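Local coordinates for protein iron transport multicopper oxidase FET3 (Saccharomyces cerevisiae, PDB 1ZPU) that oxidises iron(II) to iron(III) with molecular oxygen as a multicopper ferroxidase, supplying the ferric ion for high-affinity iron uptake in yeast, and also oxidises copper(I), at residues Ile465-His468 with Leu469-Gly472; Leu146-Asp149 with Leu150-Phe154; Phe203-Glu206 with Asp207-Met210. All coordinates share one frame; numbering follows the deposited sequence.

Along the chain contact 2 comes first, then contact 3, and contact 1 last. Contacts 2 and 3 fall within the second plastocyanin-like range of this multicopper oxidase, contact 1 within the third. Even so, contact 2 (helix 147-154) lies against contact 1 (helix 466-470), with centres about 12 Å apart: Leu150 CD1 is 3.8 Å from Trp467 CH2, and the Phe154 ring reaches Trp467 and Gln471. The short helix bearing a type 1 copper ligand is thus packed against a neighbouring domain. Contact 3, the turn between strands 201-205 and 210-215, is remote, its centre about 32 Å from that of contact 1 and about 36 Å from that of contact 2.

Contact 1 (Ile465-His468 with Leu469-Gly472); sequences IEWH and LLQG. With CU1 (copper (I) ion), chain B.
His468 and Gln471 run side by side in the same direction, the imidazole and amide planes 65° apart, with Gln471 OE1 3.3 Å from His468 CD2. Gln471 reaches this position by staying extended beyond CG (chi2 -178°), while its NE2 is hydrogen-bonded to the backbone oxygen of Asn332. The ND1 of His468 binds copper at 2.1 Å. Ile465 CG2 sits over the centre of one face of the His468 ring, 3.7 Å above the plane, and Ile465 CD1 lies 3.7 Å from the metal. With His392 and Cys463 completing the ligands, this is the type 1 copper site of a multicopper oxidase, carried by the short helix that follows strand 457-463. The ring is fixed at its other nitrogen too, since NE2 is hydrogen-bonded to Glu164, a second hold that limits rotation of the ring. Trp467 and Leu470 likewise point the same way, CD1 of the leucine lying 4.2 Å from CE3 of the indole, whose NE1 is bonded to Tyr143 OH. Three i to i+4 backbone bonds set the spacing of these side chains: Leu469 N to Ile465 O, Leu470 N to Glu466 O and Gln471 N to Trp467 O, each 3.0 Å. The helix closes in a Schellman motif at Gly472, whose positive phi (87°) would jam a side chain against the preceding carbonyl. Leu469 CD2 lies alongside Glu466, 3.7 Å from OE2, and the same leucine touches His462, a type 3 copper ligand.

Contact 2 (Leu146-Asp149 with Leu150-Phe154); sequences LVTD and LTKSF
Leu146, at the N-cap position, accepts the amide of Leu150 at 3.2 Å (N to O, N-H...O 165°), the first i to i+4 bond of helix 147-154. Next along the helix, Thr151 N reaches Val147 O at 2.9 Å and is equally straight. The same oxygen takes a second donor, Thr151 OG1, at 2.7 Å; this hydroxyl stands 50° out of the carbonyl plane, whereas the amide comes nearly end-on to the C=O. Thr151 OG1 can fold back because it lies beside its own backbone N (chi1 -58°), which also brings it 3.8 Å from Val147 CG1. A valine here has no hydroxyl, and would probably leave Val147 O to the amide alone and this turn of the helix less firmly tied. On another side of the helix Asp149 and Lys152 extend side by side, their salt bridge weak, with NZ 3.4 Å from OD1; both are at least partly open to solvent. Leu150 CG packs 3.6 Å from Leu146 O, and the leucine's side chain also touches Tyr143. Such a threonine, bonding back to the carbonyl four residues earlier, is a familiar helix feature; here it belongs to a short amphipathic helix whose apolar side faces helix 466-470.

Contact 3 (Phe203-Glu206 with Asp207-Met210); sequences FWIE and DHEM
Met210 brings its sulfur to the edge of the Phe203 ring, SD lying 3.9 Å from CE2. This is an in-plane Met-aromatic contact, with SD 5.0 Å from the ring centroid and the two side chains crossing at a slant. The methionine chain bends at its last torsion (chi3 -61°), and this turns CE back to within 3.8 Å of Phe203 O. Met210 SD also meets Ile205 CD1 at 4.3 Å, while Val238 and Val240 of strand 235-241 add further apolar contacts to the methionine. Between these residues the chain reverses through a type II beta turn from Ile205 to His208, linking strands 201-205 and 210-215, which belong to different sheets of the cupredoxin-like domain. The turn is closed by His208 N bonding to Ile205 O at 3.1 Å. The His208 imidazole turns its edge to the same corner: ND1 donates to Glu206 O at 2.8 Å in an almost straight bond (173°), with the acceptor only 5° out of the ring plane. NE2 is bonded to Tyr278 OH, and both nitrogens of this buried ring are therefore satisfied. Ile205 CG2 packs 3.7 Å from His208 CB. Glu206 and Asp207 point the same way, and their like-charged OE1 and OD1 lie 3.7 Å apart, while Glu206 OE2 bonds to the Ala251 amide.

Contact 1 (Ile465-His468 with Leu469-Gly472)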
ATOM      1  N   ILE A 465      -1.861  -2.885   5.962  1.00 68.65           N
ATOM      2  CA  ILE A 465      -1.196  -3.762   6.895  1.00 68.71           C
ATOM      3  C   ILE A 465      -1.586  -5.162   6.503  1.00 69.17           C
ATOM      4  O   ILE A 465      -2.749  -5.542   6.598  1.00 69.54           O
ATOM      5  CB  ILE A 465      -1.622  -3.507   8.347  1.00 68.99           C
ATOM      6  CG1 ILE A 465      -0.996  -2.206   8.876  1.00 67.78           C
ATOM      7  CG2 ILE A 465      -1.237  -4.719   9.237  1.00 68.78           C
ATOM      8  CD1 ILE A 465      -1.590  -1.721  10.190  1.00 66.77           C
ATOM      9  N   GLU A 466      -0.603  -5.931   6.062  1.00 69.51           N
ATOM     10  CA  GLU A 466      -0.844  -7.232   5.476  1.00 70.23           C
ATOM     11  C   GLU A 466      -1.705  -8.151   6.334  1.00 69.91           C
ATOM     12  O   GLU A 466      -2.567  -8.876   5.819  1.00 70.09           O
ATOM     13  CB  GLU A 466       0.495  -7.867   5.138  1.00 70.90           C
ATOM     14  CG  GLU A 466       1.015  -7.403   3.777  1.00 74.91           C
ATOM     15  CD  GLU A 466       0.260  -8.069   2.612  1.00 79.16           C
ATOM     16  OE1 GLU A 466       0.446  -9.305   2.422  1.00 80.76           O
ATOM     17  OE2 GLU A 466      -0.511  -7.356   1.905  1.00 79.67           O
ATOM     18  N   TRP A 467      -1.477  -8.104   7.645  1.00 69.43           N
ATOM     19  CA  TRP A 467      -2.255  -8.896   8.585  1.00 68.83           C
ATOM     20  C   TRP A 467      -3.730  -8.508   8.560  1.00 68.83           C
ATOM     21  O   TRP A 467      -4.600  -9.372   8.616  1.00 69.06           O
ATOM     22  CB  TRP A 467      -1.679  -8.757   9.989  1.00 68.57           C
ATOM     23  CG  TRP A 467      -0.181  -8.951  10.030  1.00 68.87           C
ATOM     24  CD1 TRP A 467       0.757  -8.020  10.384  1.00 68.12           C
ATOM     25  CD2 TRP A 467       0.545 -10.155   9.703  1.00 67.80           C
ATOM     26  NE1 TRP A 467       2.020  -8.576  10.306  1.00 68.37           N
ATOM     27  CE2 TRP A 467       1.917  -9.877   9.885  1.00 67.51           C
ATOM     28  CE3 TRP A 467       0.163 -11.434   9.278  1.00 67.22           C
ATOM     29  CZ2 TRP A 467       2.910 -10.826   9.657  1.00 67.46           C
ATOM     30  CZ3 TRP A 467       1.145 -12.380   9.045  1.00 68.06           C
ATOM     31  CH2 TRP A 467       2.511 -12.070   9.235  1.00 68.31           C
ATOM     32  N   HIS A 468      -4.010  -7.214   8.450  1.00 68.63           N
ATOM     33  CA  HIS A 468      -5.376  -6.743   8.473  1.00 68.51           C
ATOM     34  C   HIS A 468      -6.106  -7.034   7.155  1.00 68.80           C
ATOM     35  O   HIS A 468      -7.325  -7.292   7.141  1.00 68.56           O
ATOM     36  CB  HIS A 468      -5.430  -5.263   8.851  1.00 68.11           C
ATOM     37  CG  HIS A 468      -4.856  -4.967  10.205  1.00 67.94           C
ATOM     38  ND1 HIS A 468      -4.593  -3.682  10.640  1.00 67.23           N
ATOM     39  CD2 HIS A 468      -4.476  -5.786  11.214  1.00 66.08           C
ATOM     40  CE1 HIS A 468      -4.087  -3.725  11.856  1.00 65.90           C
ATOM     41  NE2 HIS A 468      -4.002  -4.988  12.225  1.00 64.83           N
ATOM     42  N   LEU A 469      -5.358  -6.997   6.053  1.00 68.96           N
ATOM     43  CA  LEU A 469      -5.893  -7.393   4.763  1.00 68.97           C
ATOM     44  C   LEU A 469      -6.229  -8.888   4.769  1.00 69.11           C
ATOM     45  O   LEU A 469      -7.240  -9.301   4.207  1.00 69.28           O
ATOM     46  CB  LEU A 469      -4.903  -7.060   3.665  1.00 68.90           C
ATOM     47  CG  LEU A 469      -5.318  -7.313   2.216  1.00 68.97           C
ATOM     48  CD1 LEU A 469      -6.565  -6.499   1.797  1.00 67.67           C
ATOM     49  CD2 LEU A 469      -4.112  -7.037   1.312  1.00 67.92           C
ATOM     50  N   LEU A 470      -5.390  -9.688   5.426  1.00 69.32           N
ATOM     51  CA  LEU A 470      -5.674 -11.112   5.640  1.00 69.54           C
ATOM     52  C   LEU A 470      -6.916 -11.319   6.477  1.00 69.41           C
ATOM     53  O   LEU A 470      -7.654 -12.290   6.258  1.00 69.57           O
ATOM     54  CB  LEU A 470      -4.494 -11.829   6.295  1.00 69.77           C
ATOM     55  CG  LEU A 470      -3.461 -12.336   5.296  1.00 71.14           C
ATOM     56  CD1 LEU A 470      -2.101 -12.502   5.961  1.00 72.41           C
ATOM     57  CD2 LEU A 470      -3.929 -13.643   4.646  1.00 72.82           C
ATOM     58  N   GLN A 471      -7.142 -10.408   7.426  1.00 69.23           N
ATOM     59  CA  GLN A 471      -8.345 -10.408   8.248  1.00 69.05           C
ATOM     60  C   GLN A 471      -9.573  -9.902   7.487  1.00 68.94           C
ATOM     61  O   GLN A 471     -10.677  -9.883   8.026  1.00 69.08           O
ATOM     62  CB  GLN A 471      -8.109  -9.569   9.489  1.00 69.03           C
ATOM     63  CG  GLN A 471      -7.251 -10.222  10.542  1.00 69.37           C
ATOM     64  CD  GLN A 471      -7.116  -9.337  11.762  1.00 70.84           C
ATOM     65  OE1 GLN A 471      -6.221  -8.483  11.829  1.00 72.93           O
ATOM     66  NE2 GLN A 471      -8.016  -9.514  12.731  1.00 70.48           N
ATOM     67  N   GLY A 472      -9.369  -9.479   6.239  1.00 69.00           N
ATOM     68  CA  GLY A 472     -10.446  -9.005   5.359  1.00 68.91           C
ATOM     69  C   GLY A 472     -10.858  -7.533   5.413  1.00 69.12           C
ATOM     70  O   GLY A 472     -12.006  -7.218   5.103  1.00 69.20           O
TER
HETATM   71 CU   CU1 B1001      -5.192  -1.980   9.598  1.00 82.54          CU

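Contact 2 (Leu146-Asp149 with Leu150-Phe154)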
ATOM      1  N   LEU A 146       8.483 -17.152   7.828  1.00 69.39           N
ATOM      2  CA  LEU A 146       7.702 -16.847   6.637  1.00 69.36           C
ATOM      3  C   LEU A 146       6.259 -16.553   7.002  1.00 69.24           C
ATOM      4  O   LEU A 146       5.742 -17.044   8.002  1.00 69.10           O
ATOM      5  CB  LEU A 146       7.727 -18.021   5.670  1.00 69.87           C
ATOM      6  CG  LEU A 146       9.057 -18.479   5.083  1.00 70.70           C
ATOM      7  CD1 LEU A 146       9.790 -19.424   6.046  1.00 72.22           C
ATOM      8  CD2 LEU A 146       8.733 -19.200   3.812  1.00 71.66           C
ATOM      9  N   VAL A 147       5.601 -15.755   6.172  1.00 69.19           N
ATOM     10  CA  VAL A 147       4.230 -15.367   6.435  1.00 69.07           C
ATOM     11  C   VAL A 147       3.299 -16.578   6.481  1.00 69.25           C
ATOM     12  O   VAL A 147       2.453 -16.670   7.359  1.00 69.26           O
ATOM     13  CB  VAL A 147       3.790 -14.309   5.460  1.00 68.61           C
ATOM     14  CG1 VAL A 147       2.388 -13.876   5.744  1.00 69.32           C
ATOM     15  CG2 VAL A 147       4.689 -13.146   5.622  1.00 69.03           C
ATOM     16  N   THR A 148       3.496 -17.522   5.573  1.00 69.49           N
ATOM     17  CA  THR A 148       2.720 -18.752   5.568  1.00 69.88           C
ATOM     18  C   THR A 148       2.638 -19.405   6.951  1.00 69.93           C
ATOM     19  O   THR A 148       1.544 -19.804   7.386  1.00 69.93           O
ATOM     20  CB  THR A 148       3.229 -19.711   4.461  1.00 70.34           C
ATOM     21  OG1 THR A 148       2.490 -19.444   3.259  1.00 71.00           O
ATOM     22  CG2 THR A 148       3.089 -21.204   4.846  1.00 69.87           C
ATOM     23  N   ASP A 149       3.781 -19.468   7.641  1.00 69.96           N
ATOM     24  CA  ASP A 149       3.863 -20.055   8.981  1.00 70.12           C
ATOM     25  C   ASP A 149       3.225 -19.212  10.092  1.00 69.85           C
ATOM     26  O   ASP A 149       2.521 -19.748  10.966  1.00 69.88           O
ATOM     27  CB  ASP A 149       5.307 -20.418   9.294  1.00 70.45           C
ATOM     28  CG  ASP A 149       5.786 -21.589   8.462  1.00 72.11           C
ATOM     29  OD1 ASP A 149       4.940 -22.456   8.137  1.00 74.40           O
ATOM     30  OD2 ASP A 149       6.988 -21.652   8.127  1.00 74.29           O
ATOM     31  N   LEU A 150       3.448 -17.900  10.037  1.00 69.32           N
ATOM     32  CA  LEU A 150       2.850 -16.988  10.999  1.00 69.10           C
ATOM     33  C   LEU A 150       1.328 -16.983  10.903  1.00 69.26           C
ATOM     34  O   LEU A 150       0.644 -16.954  11.929  1.00 69.42           O
ATOM     35  CB  LEU A 150       3.416 -15.572  10.853  1.00 69.02           C
ATOM     36  CG  LEU A 150       4.927 -15.432  11.080  1.00 68.29           C
ATOM     37  CD1 LEU A 150       5.409 -14.065  10.729  1.00 65.53           C
ATOM     38  CD2 LEU A 150       5.306 -15.806  12.507  1.00 67.10           C
ATOM     39  N   THR A 151       0.812 -17.035   9.679  1.00 69.24           N
ATOM     40  CA  THR A 151      -0.623 -17.044   9.414  1.00 69.47           C
ATOM     41  C   THR A 151      -1.355 -18.159  10.163  1.00 69.53           C
ATOM     42  O   THR A 151      -2.503 -17.987  10.568  1.00 69.56           O
ATOM     43  CB  THR A 151      -0.879 -17.220   7.909  1.00 69.58           C
ATOM     44  OG1 THR A 151      -0.229 -16.163   7.196  1.00 70.26           O
ATOM     45  CG2 THR A 151      -2.377 -17.209   7.583  1.00 69.94           C
ATOM     46  N   LYS A 152      -0.686 -19.294  10.342  1.00 69.51           N
ATOM     47  CA  LYS A 152      -1.282 -20.453  10.993  1.00 69.79           C
ATOM     48  C   LYS A 152      -1.678 -20.141  12.420  1.00 69.69           C
ATOM     49  O   LYS A 152      -2.728 -20.587  12.892  1.00 69.73           O
ATOM     50  CB  LYS A 152      -0.317 -21.635  10.990  1.00 69.93           C
ATOM     51  CG  LYS A 152      -0.107 -22.266   9.646  1.00 70.75           C
ATOM     52  CD  LYS A 152       1.121 -23.139   9.689  1.00 72.98           C
ATOM     53  CE  LYS A 152       1.558 -23.547   8.294  1.00 74.39           C
ATOM     54  NZ  LYS A 152       2.444 -24.750   8.400  1.00 75.68           N
ATOM     55  N   SER A 153      -0.828 -19.386  13.107  1.00 69.68           N
ATOM     56  CA  SER A 153      -1.127 -18.985  14.477  1.00 69.85           C
ATOM     57  C   SER A 153      -1.710 -17.571  14.571  1.00 69.76           C
ATOM     58  O   SER A 153      -2.198 -17.189  15.629  1.00 70.25           O
ATOM     59  CB  SER A 153       0.081 -19.153  15.403  1.00 69.75           C
ATOM     60  OG  SER A 153       1.226 -18.529  14.854  1.00 70.66           O
ATOM     61  N   PHE A 154      -1.681 -16.806  13.482  1.00 69.37           N
ATOM     62  CA  PHE A 154      -2.327 -15.491  13.477  1.00 69.12           C
ATOM     63  C   PHE A 154      -3.840 -15.591  13.335  1.00 69.24           C
ATOM     64  O   PHE A 154      -4.585 -14.980  14.094  1.00 69.23           O
ATOM     65  CB  PHE A 154      -1.793 -14.598  12.363  1.00 68.71           C
ATOM     66  CG  PHE A 154      -2.529 -13.303  12.234  1.00 67.65           C
ATOM     67  CD1 PHE A 154      -2.679 -12.457  13.340  1.00 67.09           C
ATOM     68  CD2 PHE A 154      -3.059 -12.914  11.007  1.00 66.80           C
ATOM     69  CE1 PHE A 154      -3.359 -11.243  13.231  1.00 67.35           C
ATOM     70  CE2 PHE A 154      -3.735 -11.700  10.870  1.00 66.66           C
ATOM     71  CZ  PHE A 154      -3.891 -10.859  11.984  1.00 67.99           C
TER

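Contact 3 (Phe203-Glu206 with Asp207-Met210)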
ATOM      1  N   PHE A 203      11.335   8.391  10.881  1.00 68.40           N
ATOM      2  CA  PHE A 203      12.586   8.486  10.173  1.00 68.34           C
ATOM      3  C   PHE A 203      13.194   9.859  10.345  1.00 68.66           C
ATOM      4  O   PHE A 203      12.493  10.869  10.210  1.00 69.07           O
ATOM      5  CB  PHE A 203      12.373   8.221   8.692  1.00 67.83           C
ATOM      6  CG  PHE A 203      13.624   8.311   7.885  1.00 67.54           C
ATOM      7  CD1 PHE A 203      14.430   7.192   7.716  1.00 67.07           C
ATOM      8  CD2 PHE A 203      14.006   9.520   7.299  1.00 66.83           C
ATOM      9  CE1 PHE A 203      15.589   7.267   6.968  1.00 67.42           C
ATOM     10  CE2 PHE A 203      15.159   9.614   6.559  1.00 66.53           C
ATOM     11  CZ  PHE A 203      15.963   8.490   6.396  1.00 67.84           C
ATOM     12  N   TRP A 204      14.499   9.895  10.620  1.00 68.61           N
ATOM     13  CA  TRP A 204      15.234  11.155  10.687  1.00 68.60           C
ATOM     14  C   TRP A 204      16.741  10.987  10.531  1.00 68.76           C
ATOM     15  O   TRP A 204      17.277   9.889  10.715  1.00 68.84           O
ATOM     16  CB  TRP A 204      14.920  11.913  11.978  1.00 67.86           C
ATOM     17  CG  TRP A 204      15.493  11.339  13.247  1.00 67.31           C
ATOM     18  CD1 TRP A 204      16.634  11.731  13.871  1.00 67.12           C
ATOM     19  CD2 TRP A 204      14.924  10.300  14.067  1.00 67.60           C
ATOM     20  NE1 TRP A 204      16.821  11.009  15.032  1.00 67.52           N
ATOM     21  CE2 TRP A 204      15.787  10.123  15.175  1.00 67.36           C
ATOM     22  CE3 TRP A 204      13.774   9.500  13.970  1.00 67.55           C
ATOM     23  CZ2 TRP A 204      15.535   9.188  16.182  1.00 67.13           C
ATOM     24  CZ3 TRP A 204      13.526   8.563  14.969  1.00 67.57           C
ATOM     25  CH2 TRP A 204      14.407   8.416  16.062  1.00 67.65           C
ATOM     26  N   ILE A 205      17.405  12.096  10.204  1.00 68.72           N
ATOM     27  CA  ILE A 205      18.843  12.131  10.002  1.00 68.45           C
ATOM     28  C   ILE A 205      19.431  13.106  11.019  1.00 68.78           C
ATOM     29  O   ILE A 205      19.060  14.275  11.042  1.00 69.02           O
ATOM     30  CB  ILE A 205      19.178  12.589   8.568  1.00 68.06           C
ATOM     31  CG1 ILE A 205      18.480  11.688   7.550  1.00 67.51           C
ATOM     32  CG2 ILE A 205      20.669  12.599   8.330  1.00 67.42           C
ATOM     33  CD1 ILE A 205      18.530  12.210   6.128  1.00 67.68           C
ATOM     34  N   GLU A 206      20.335  12.613  11.863  1.00 68.86           N
ATOM     35  CA  GLU A 206      21.029  13.437  12.844  1.00 69.05           C
ATOM     36  C   GLU A 206      21.576  14.699  12.200  1.00 69.17           C
ATOM     37  O   GLU A 206      22.258  14.622  11.171  1.00 68.88           O
ATOM     38  CB  GLU A 206      22.157  12.640  13.493  1.00 69.09           C
ATOM     39  CG  GLU A 206      22.965  13.409  14.499  1.00 68.68           C
ATOM     40  CD  GLU A 206      24.199  12.659  14.963  1.00 69.42           C
ATOM     41  OE1 GLU A 206      25.001  13.261  15.712  1.00 71.55           O
ATOM     42  OE2 GLU A 206      24.383  11.485  14.579  1.00 69.02           O
ATOM     43  N   ASP A 207      21.230  15.848  12.798  1.00 69.41           N
ATOM     44  CA  ASP A 207      21.702  17.180  12.384  1.00 69.57           C
ATOM     45  C   ASP A 207      21.467  17.571  10.926  1.00 69.43           C
ATOM     46  O   ASP A 207      22.160  18.446  10.410  1.00 69.54           O
ATOM     47  CB  ASP A 207      23.183  17.355  12.715  1.00 69.82           C
ATOM     48  CG  ASP A 207      23.407  17.630  14.168  1.00 71.14           C
ATOM     49  OD1 ASP A 207      24.014  16.771  14.865  1.00 72.44           O
ATOM     50  OD2 ASP A 207      22.945  18.705  14.612  1.00 72.59           O
ATOM     51  N   HIS A 208      20.507  16.931  10.264  1.00 69.21           N
ATOM     52  CA  HIS A 208      20.152  17.302   8.901  1.00 69.06           C
ATOM     53  C   HIS A 208      18.652  17.490   8.780  1.00 69.29           C
ATOM     54  O   HIS A 208      17.877  16.589   9.078  1.00 69.63           O
ATOM     55  CB  HIS A 208      20.575  16.226   7.899  1.00 69.04           C
ATOM     56  CG  HIS A 208      22.052  16.136   7.663  1.00 68.28           C
ATOM     57  ND1 HIS A 208      22.935  15.675   8.615  1.00 68.00           N
ATOM     58  CD2 HIS A 208      22.791  16.388   6.558  1.00 67.59           C
ATOM     59  CE1 HIS A 208      24.158  15.681   8.118  1.00 67.79           C
ATOM     60  NE2 HIS A 208      24.098  16.117   6.874  1.00 67.65           N
ATOM     61  N   GLU A 209      18.239  18.658   8.317  1.00 69.55           N
ATOM     62  CA  GLU A 209      16.836  18.895   8.014  1.00 69.64           C
ATOM     63  C   GLU A 209      16.443  18.210   6.715  1.00 69.34           C
ATOM     64  O   GLU A 209      17.295  17.926   5.869  1.00 69.16           O
ATOM     65  CB  GLU A 209      16.559  20.396   7.921  1.00 69.89           C
ATOM     66  CG  GLU A 209      16.197  21.009   9.260  1.00 71.06           C
ATOM     67  CD  GLU A 209      16.204  22.525   9.258  1.00 72.21           C
ATOM     68  OE1 GLU A 209      16.370  23.135   8.174  1.00 73.24           O
ATOM     69  OE2 GLU A 209      16.042  23.103  10.355  1.00 72.78           O
ATOM     70  N   MET A 210      15.145  17.951   6.570  1.00 69.29           N
ATOM     71  CA  MET A 210      14.597  17.330   5.363  1.00 69.18           C
ATOM     72  C   MET A 210      13.517  18.196   4.753  1.00 69.18           C
ATOM     73  O   MET A 210      12.599  18.641   5.450  1.00 69.26           O
ATOM     74  CB  MET A 210      14.027  15.961   5.679  1.00 68.89           C
ATOM     75  CG  MET A 210      15.056  14.998   6.155  1.00 68.86           C
ATOM     76  SD  MET A 210      14.370  13.395   6.515  1.00 69.18           S
ATOM     77  CE  MET A 210      13.196  13.747   7.818  1.00 68.91           C
TER